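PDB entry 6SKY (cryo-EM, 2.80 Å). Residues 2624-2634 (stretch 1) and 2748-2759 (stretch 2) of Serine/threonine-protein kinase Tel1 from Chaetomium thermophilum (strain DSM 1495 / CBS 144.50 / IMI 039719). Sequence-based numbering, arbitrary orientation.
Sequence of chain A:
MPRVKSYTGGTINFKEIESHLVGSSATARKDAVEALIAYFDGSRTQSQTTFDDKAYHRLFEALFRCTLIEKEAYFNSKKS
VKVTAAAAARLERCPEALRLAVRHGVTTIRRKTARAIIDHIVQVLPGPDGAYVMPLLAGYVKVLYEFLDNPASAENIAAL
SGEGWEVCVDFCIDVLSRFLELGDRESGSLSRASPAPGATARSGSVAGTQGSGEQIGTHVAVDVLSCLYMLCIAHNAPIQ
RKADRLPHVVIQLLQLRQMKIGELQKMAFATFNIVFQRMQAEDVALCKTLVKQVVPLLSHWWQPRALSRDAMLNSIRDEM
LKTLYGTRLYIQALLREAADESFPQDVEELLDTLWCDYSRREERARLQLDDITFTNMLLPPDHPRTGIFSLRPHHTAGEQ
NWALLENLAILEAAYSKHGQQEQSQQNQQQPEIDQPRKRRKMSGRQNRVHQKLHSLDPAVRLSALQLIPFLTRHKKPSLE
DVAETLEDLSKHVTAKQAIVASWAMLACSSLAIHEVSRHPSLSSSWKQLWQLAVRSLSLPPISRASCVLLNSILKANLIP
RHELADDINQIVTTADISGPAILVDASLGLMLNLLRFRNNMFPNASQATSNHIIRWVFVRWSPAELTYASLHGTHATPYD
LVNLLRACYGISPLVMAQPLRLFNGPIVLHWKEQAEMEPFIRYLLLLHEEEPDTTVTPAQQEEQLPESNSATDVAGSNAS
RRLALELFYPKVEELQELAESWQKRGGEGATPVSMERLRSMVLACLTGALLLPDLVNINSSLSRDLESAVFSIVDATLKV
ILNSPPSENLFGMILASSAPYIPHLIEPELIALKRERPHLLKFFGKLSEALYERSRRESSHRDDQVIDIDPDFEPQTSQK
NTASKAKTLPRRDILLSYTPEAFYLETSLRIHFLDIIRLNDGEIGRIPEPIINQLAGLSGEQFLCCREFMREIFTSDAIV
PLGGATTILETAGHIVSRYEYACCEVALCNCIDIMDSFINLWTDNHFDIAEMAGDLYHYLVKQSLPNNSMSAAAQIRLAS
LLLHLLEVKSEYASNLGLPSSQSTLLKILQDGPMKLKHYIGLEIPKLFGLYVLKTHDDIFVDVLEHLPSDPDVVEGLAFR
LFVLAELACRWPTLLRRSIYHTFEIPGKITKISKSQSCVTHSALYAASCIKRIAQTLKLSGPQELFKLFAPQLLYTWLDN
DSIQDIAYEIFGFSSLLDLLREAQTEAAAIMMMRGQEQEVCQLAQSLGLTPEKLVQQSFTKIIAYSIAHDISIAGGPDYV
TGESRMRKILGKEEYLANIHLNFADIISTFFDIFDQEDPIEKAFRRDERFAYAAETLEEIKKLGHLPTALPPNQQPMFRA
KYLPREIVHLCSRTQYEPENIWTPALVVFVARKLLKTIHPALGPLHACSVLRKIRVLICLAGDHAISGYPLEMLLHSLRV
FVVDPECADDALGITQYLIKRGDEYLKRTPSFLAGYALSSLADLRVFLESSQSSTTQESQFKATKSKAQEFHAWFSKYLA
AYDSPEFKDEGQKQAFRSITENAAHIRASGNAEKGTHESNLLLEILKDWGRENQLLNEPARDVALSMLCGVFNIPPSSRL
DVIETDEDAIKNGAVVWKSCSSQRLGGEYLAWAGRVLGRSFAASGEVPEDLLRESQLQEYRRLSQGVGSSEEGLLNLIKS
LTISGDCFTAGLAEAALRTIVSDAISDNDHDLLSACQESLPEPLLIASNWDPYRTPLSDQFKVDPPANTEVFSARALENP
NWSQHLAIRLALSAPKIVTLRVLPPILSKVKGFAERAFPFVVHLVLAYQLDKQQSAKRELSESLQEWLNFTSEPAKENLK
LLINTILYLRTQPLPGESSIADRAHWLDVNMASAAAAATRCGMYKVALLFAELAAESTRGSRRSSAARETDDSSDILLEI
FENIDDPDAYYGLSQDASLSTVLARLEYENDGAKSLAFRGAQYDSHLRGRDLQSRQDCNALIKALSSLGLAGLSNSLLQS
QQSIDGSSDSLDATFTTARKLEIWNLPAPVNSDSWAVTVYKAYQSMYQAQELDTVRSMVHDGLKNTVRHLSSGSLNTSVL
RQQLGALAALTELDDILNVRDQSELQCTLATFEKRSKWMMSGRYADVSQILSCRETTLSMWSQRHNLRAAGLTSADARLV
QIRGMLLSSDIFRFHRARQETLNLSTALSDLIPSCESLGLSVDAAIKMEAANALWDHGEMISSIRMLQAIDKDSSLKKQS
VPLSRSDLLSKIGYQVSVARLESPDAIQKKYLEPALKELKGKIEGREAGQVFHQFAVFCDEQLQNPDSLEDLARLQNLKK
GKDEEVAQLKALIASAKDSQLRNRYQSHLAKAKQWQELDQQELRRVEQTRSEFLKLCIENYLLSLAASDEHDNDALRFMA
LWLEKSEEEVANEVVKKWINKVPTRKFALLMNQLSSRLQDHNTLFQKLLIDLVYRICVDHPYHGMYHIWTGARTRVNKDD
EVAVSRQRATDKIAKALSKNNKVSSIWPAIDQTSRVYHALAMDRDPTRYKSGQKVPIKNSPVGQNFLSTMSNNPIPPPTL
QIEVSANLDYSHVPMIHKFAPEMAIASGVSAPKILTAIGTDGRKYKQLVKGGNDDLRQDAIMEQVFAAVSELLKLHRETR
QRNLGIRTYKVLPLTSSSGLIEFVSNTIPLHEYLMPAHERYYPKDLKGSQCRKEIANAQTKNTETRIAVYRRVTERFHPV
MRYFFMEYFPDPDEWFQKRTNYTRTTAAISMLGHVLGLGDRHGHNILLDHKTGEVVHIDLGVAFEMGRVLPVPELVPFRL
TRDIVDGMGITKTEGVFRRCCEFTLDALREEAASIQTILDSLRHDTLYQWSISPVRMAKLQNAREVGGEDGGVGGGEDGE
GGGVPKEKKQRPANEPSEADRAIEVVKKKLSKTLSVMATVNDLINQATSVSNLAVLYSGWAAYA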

# COMPACT_ATOMS: atom_id res chain seq x y z
N GLN A 2624 3.67 -33.68 -12.39
CA GLN A 2624 2.39 -33.46 -11.72
C GLN A 2624 2.43 -32.24 -10.81
O GLN A 2624 1.48 -31.45 -10.77
CB GLN A 2624 2.01 -34.70 -10.94
CG GLN A 2624 0.73 -34.58 -10.18
CD GLN A 2624 0.65 -35.57 -9.06
OE1 GLN A 2624 -0.41 -35.79 -8.48
NE2 GLN A 2624 1.78 -36.18 -8.74
N VAL A 2625 3.53 -32.06 -10.07
CA VAL A 2625 3.66 -30.91 -9.18
C VAL A 2625 3.66 -29.61 -9.97
O VAL A 2625 2.99 -28.63 -9.61
CB VAL A 2625 4.93 -31.05 -8.33
CG1 VAL A 2625 5.35 -29.72 -7.77
CG2 VAL A 2625 4.69 -32.03 -7.21
N PHE A 2626 4.42 -29.57 -11.07
CA PHE A 2626 4.47 -28.38 -11.90
C PHE A 2626 3.12 -28.07 -12.52
O PHE A 2626 2.72 -26.91 -12.62
CB PHE A 2626 5.53 -28.54 -12.98
CG PHE A 2626 6.90 -28.13 -12.55
CD1 PHE A 2626 7.72 -28.99 -11.85
CD2 PHE A 2626 7.38 -26.87 -12.84
CE1 PHE A 2626 8.97 -28.62 -11.46
CE2 PHE A 2626 8.64 -26.49 -12.45
CZ PHE A 2626 9.43 -27.36 -11.75
N ALA A 2627 2.39 -29.10 -12.95
CA ALA A 2627 1.06 -28.86 -13.50
C ALA A 2627 0.11 -28.30 -12.44
O ALA A 2627 -0.71 -27.42 -12.74
CB ALA A 2627 0.50 -30.14 -14.09
N ALA A 2628 0.22 -28.76 -11.20
CA ALA A 2628 -0.64 -28.24 -10.15
C ALA A 2628 -0.35 -26.78 -9.84
O ALA A 2628 -1.27 -25.97 -9.68
CB ALA A 2628 -0.51 -29.09 -8.89
N VAL A 2629 0.93 -26.40 -9.77
CA VAL A 2629 1.25 -25.00 -9.50
C VAL A 2629 0.82 -24.11 -10.68
O VAL A 2629 0.30 -23.00 -10.49
CB VAL A 2629 2.74 -24.85 -9.18
CG1 VAL A 2629 3.06 -23.42 -8.87
CG2 VAL A 2629 3.10 -25.71 -8.01
N SER A 2630 1.02 -24.58 -11.91
CA SER A 2630 0.55 -23.80 -13.04
C SER A 2630 -0.96 -23.65 -13.04
O SER A 2630 -1.48 -22.65 -13.52
CB SER A 2630 1.03 -24.42 -14.34
OG SER A 2630 2.43 -24.52 -14.33
N GLU A 2631 -1.69 -24.65 -12.54
CA GLU A 2631 -3.12 -24.47 -12.38
C GLU A 2631 -3.44 -23.42 -11.33
O GLU A 2631 -4.45 -22.72 -11.44
CB GLU A 2631 -3.79 -25.79 -12.00
CG GLU A 2631 -3.97 -26.74 -13.15
CD GLU A 2631 -5.08 -26.31 -14.08
OE1 GLU A 2631 -5.87 -25.42 -13.69
OE2 GLU A 2631 -5.16 -26.84 -15.21
N LEU A 2632 -2.62 -23.33 -10.28
CA LEU A 2632 -2.78 -22.23 -9.33
C LEU A 2632 -2.66 -20.88 -10.01
O LEU A 2632 -3.32 -19.92 -9.60
CB LEU A 2632 -1.75 -22.32 -8.22
CG LEU A 2632 -1.84 -23.45 -7.22
CD1 LEU A 2632 -0.73 -23.28 -6.22
CD2 LEU A 2632 -3.17 -23.42 -6.55
N LEU A 2633 -1.80 -20.78 -11.01
CA LEU A 2633 -1.60 -19.48 -11.67
C LEU A 2633 -2.86 -18.93 -12.32
O LEU A 2633 -2.92 -17.73 -12.59
CB LEU A 2633 -0.51 -19.57 -12.72
CG LEU A 2633 0.94 -19.59 -12.27
CD1 LEU A 2633 1.82 -19.42 -13.47
CD2 LEU A 2633 1.18 -18.50 -11.26
N LYS A 2634 -3.87 -19.75 -12.59
CA LYS A 2634 -5.06 -19.30 -13.31
C LYS A 2634 -6.05 -18.54 -12.45
O LYS A 2634 -7.09 -18.12 -12.96
CB LYS A 2634 -5.80 -20.48 -13.93
CG LYS A 2634 -5.07 -21.19 -15.02
CD LYS A 2634 -6.00 -22.14 -15.72
CE LYS A 2634 -5.28 -22.96 -16.76
NZ LYS A 2634 -4.45 -24.03 -16.15
N ALA A 2748 7.41 -17.53 -17.36
CA ALA A 2748 6.67 -18.35 -16.42
C ALA A 2748 7.50 -19.54 -15.94
O ALA A 2748 7.55 -19.83 -14.74
CB ALA A 2748 5.36 -18.82 -17.03
N ILE A 2749 8.17 -20.23 -16.86
CA ILE A 2749 8.93 -21.39 -16.42
C ILE A 2749 10.17 -20.97 -15.66
O ILE A 2749 10.63 -21.69 -14.78
CB ILE A 2749 9.29 -22.30 -17.61
CG1 ILE A 2749 9.69 -23.68 -17.10
CG2 ILE A 2749 10.42 -21.72 -18.41
CD1 ILE A 2749 8.65 -24.35 -16.27
N SER A 2750 10.71 -19.78 -15.92
CA SER A 2750 11.87 -19.31 -15.17
C SER A 2750 11.50 -19.05 -13.72
O SER A 2750 12.20 -19.50 -12.80
CB SER A 2750 12.43 -18.06 -15.83
OG SER A 2750 13.00 -18.38 -17.08
N MET A 2751 10.40 -18.34 -13.48
CA MET A 2751 9.99 -18.09 -12.10
C MET A 2751 9.59 -19.38 -11.40
O MET A 2751 9.99 -19.63 -10.26
CB MET A 2751 8.85 -17.08 -12.05
CG MET A 2751 9.29 -15.65 -12.18
SD MET A 2751 10.62 -15.21 -11.06
CE MET A 2751 11.99 -15.10 -12.19
N LEU A 2752 8.80 -20.21 -12.07
CA LEU A 2752 8.32 -21.43 -11.44
C LEU A 2752 9.46 -22.40 -11.14
O LEU A 2752 9.42 -23.10 -10.13
CB LEU A 2752 7.29 -22.09 -12.34
CG LEU A 2752 5.95 -22.39 -11.69
CD1 LEU A 2752 4.87 -22.32 -12.73
CD2 LEU A 2752 6.01 -23.75 -11.09
N GLY A 2753 10.48 -22.45 -12.00
CA GLY A 2753 11.61 -23.30 -11.74
C GLY A 2753 12.61 -22.73 -10.77
O GLY A 2753 13.40 -23.49 -10.21
N HIS A 2754 12.63 -21.42 -10.58
CA HIS A 2754 13.37 -20.87 -9.45
C HIS A 2754 12.71 -21.26 -8.13
O HIS A 2754 13.38 -21.71 -7.20
CB HIS A 2754 13.48 -19.36 -9.57
CG HIS A 2754 13.84 -18.67 -8.29
ND1 HIS A 2754 15.06 -18.83 -7.69
CD2 HIS A 2754 13.13 -17.84 -7.50
CE1 HIS A 2754 15.09 -18.12 -6.58
NE2 HIS A 2754 13.93 -17.51 -6.44
N VAL A 2755 11.39 -21.09 -8.04
CA VAL A 2755 10.70 -21.36 -6.78
C VAL A 2755 10.82 -22.82 -6.37
O VAL A 2755 10.86 -23.13 -5.18
CB VAL A 2755 9.23 -20.91 -6.89
CG1 VAL A 2755 8.39 -21.56 -5.83
CG2 VAL A 2755 9.14 -19.42 -6.76
N LEU A 2756 10.91 -23.74 -7.33
CA LEU A 2756 10.99 -25.16 -7.02
C LEU A 2756 12.38 -25.74 -7.26
O LEU A 2756 12.51 -26.96 -7.32
CB LEU A 2756 9.97 -25.95 -7.83
CG LEU A 2756 8.50 -25.62 -7.60
CD1 LEU A 2756 7.63 -26.44 -8.50
CD2 LEU A 2756 8.12 -25.85 -6.16
N GLY A 2757 13.40 -24.91 -7.41
CA GLY A 2757 14.75 -25.41 -7.49
C GLY A 2757 15.07 -26.21 -8.73
O GLY A 2757 16.05 -26.95 -8.72
N LEU A 2758 14.30 -26.05 -9.79
CA LEU A 2758 14.45 -26.89 -10.98
C LEU A 2758 15.83 -26.73 -11.59
O LEU A 2758 16.29 -25.61 -11.85
CB LEU A 2758 13.37 -26.53 -11.99
CG LEU A 2758 13.39 -27.23 -13.34
CD1 LEU A 2758 13.13 -28.70 -13.15
CD2 LEU A 2758 12.35 -26.61 -14.24
N GLY A 2759 16.50 -27.85 -11.83
CA GLY A 2759 17.82 -27.84 -12.42
C GLY A 2759 17.91 -28.76 -13.61
O GLY A 2759 16.89 -29.30 -14.04

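Two helical segments of the Tel1 kinase chain, at least 119 residues apart in sequence where they touch, pack through apolar side chains. Their axes approach to 11.5 Å, and their N-to-C directions make an angle of 118°, so the helices cross obliquely and touch over a short patch; 386 Å² is buried, both sides summed. No hydrogen bond links the stretches, and the fit rests on shape. The backbones come nearest at F2626 and L2752, whose CA atoms lie 8.0 Å apart, and these two residues also bury the most area.

F2626 is the main bump of the first helix. Its CA-to-CB bond points sideways, but with chi1 at -87° (m) the end of the ring comes nearer to the second stretch and enters a hollow lined by I2749, L2752, G2753, L2756 and L2758. L2756 covers one face: its CD1 sits 3.9 Å from the centroid of the F2626 ring, 14° off the ring normal, a CH-pi contact in which the methyl lies almost squarely over the ring. At the edge, near the ring plane, is the backbone of G2753, with its CA 4.4 Å from F2626 CE2. G2753 has no side chain, and the ring approaches its main chain directly at this point. The remaining walls meet the ring obliquely: L2752 CD2 lies 3.8 Å from F2626 CD2, L2758 CD2 is 3.9 Å from F2626 CZ, and I2749 CD1, more loosely, is 4.4 Å from F2626 CE2.

L2752 is the answering bump. Its CA-to-CB bond points toward the first helix, and its two methyls spread among F2626, V2629, S2630 and L2633. CD2 of L2752 packs 3.7 Å from V2629 CG1 as well as against the phenylalanine ring. CD1 of L2752 reaches 3.7 Å from S2630 OG and 4.3 Å from L2633 CD1. The serine hydroxyl is not left unpaired beside this methyl: S2630 OG donates a 3.0 Å hydrogen bond to F2626 O, one turn back along its own helix. The chi1 of L2752, -126°, falls between the usual wells.

Two further parts of the phenylalanine hollow, L2756 over a ring face and L2758 near CZ, come from where the second helix gives way to loop. L2756, the first residue to leave helical phi/psi, still donates from its N to L2752 O at 3.2 Å, and its CA-to-CB bond points toward the first helix. Besides covering the ring, L2756 CD1 lies 4.1 Å from V2625 CG1, so one methyl touches two successive residues of the first helix. G2757 follows with a phi of 67°, a positive value that favours glycine. The chain then folds back, and L2758 N donates to G2753 O at 2.7 Å. This bond ties the loop to the last turn of the helix, with the CA-to-CB bond of L2758 directed toward the first stretch and its CD2 beside the ring.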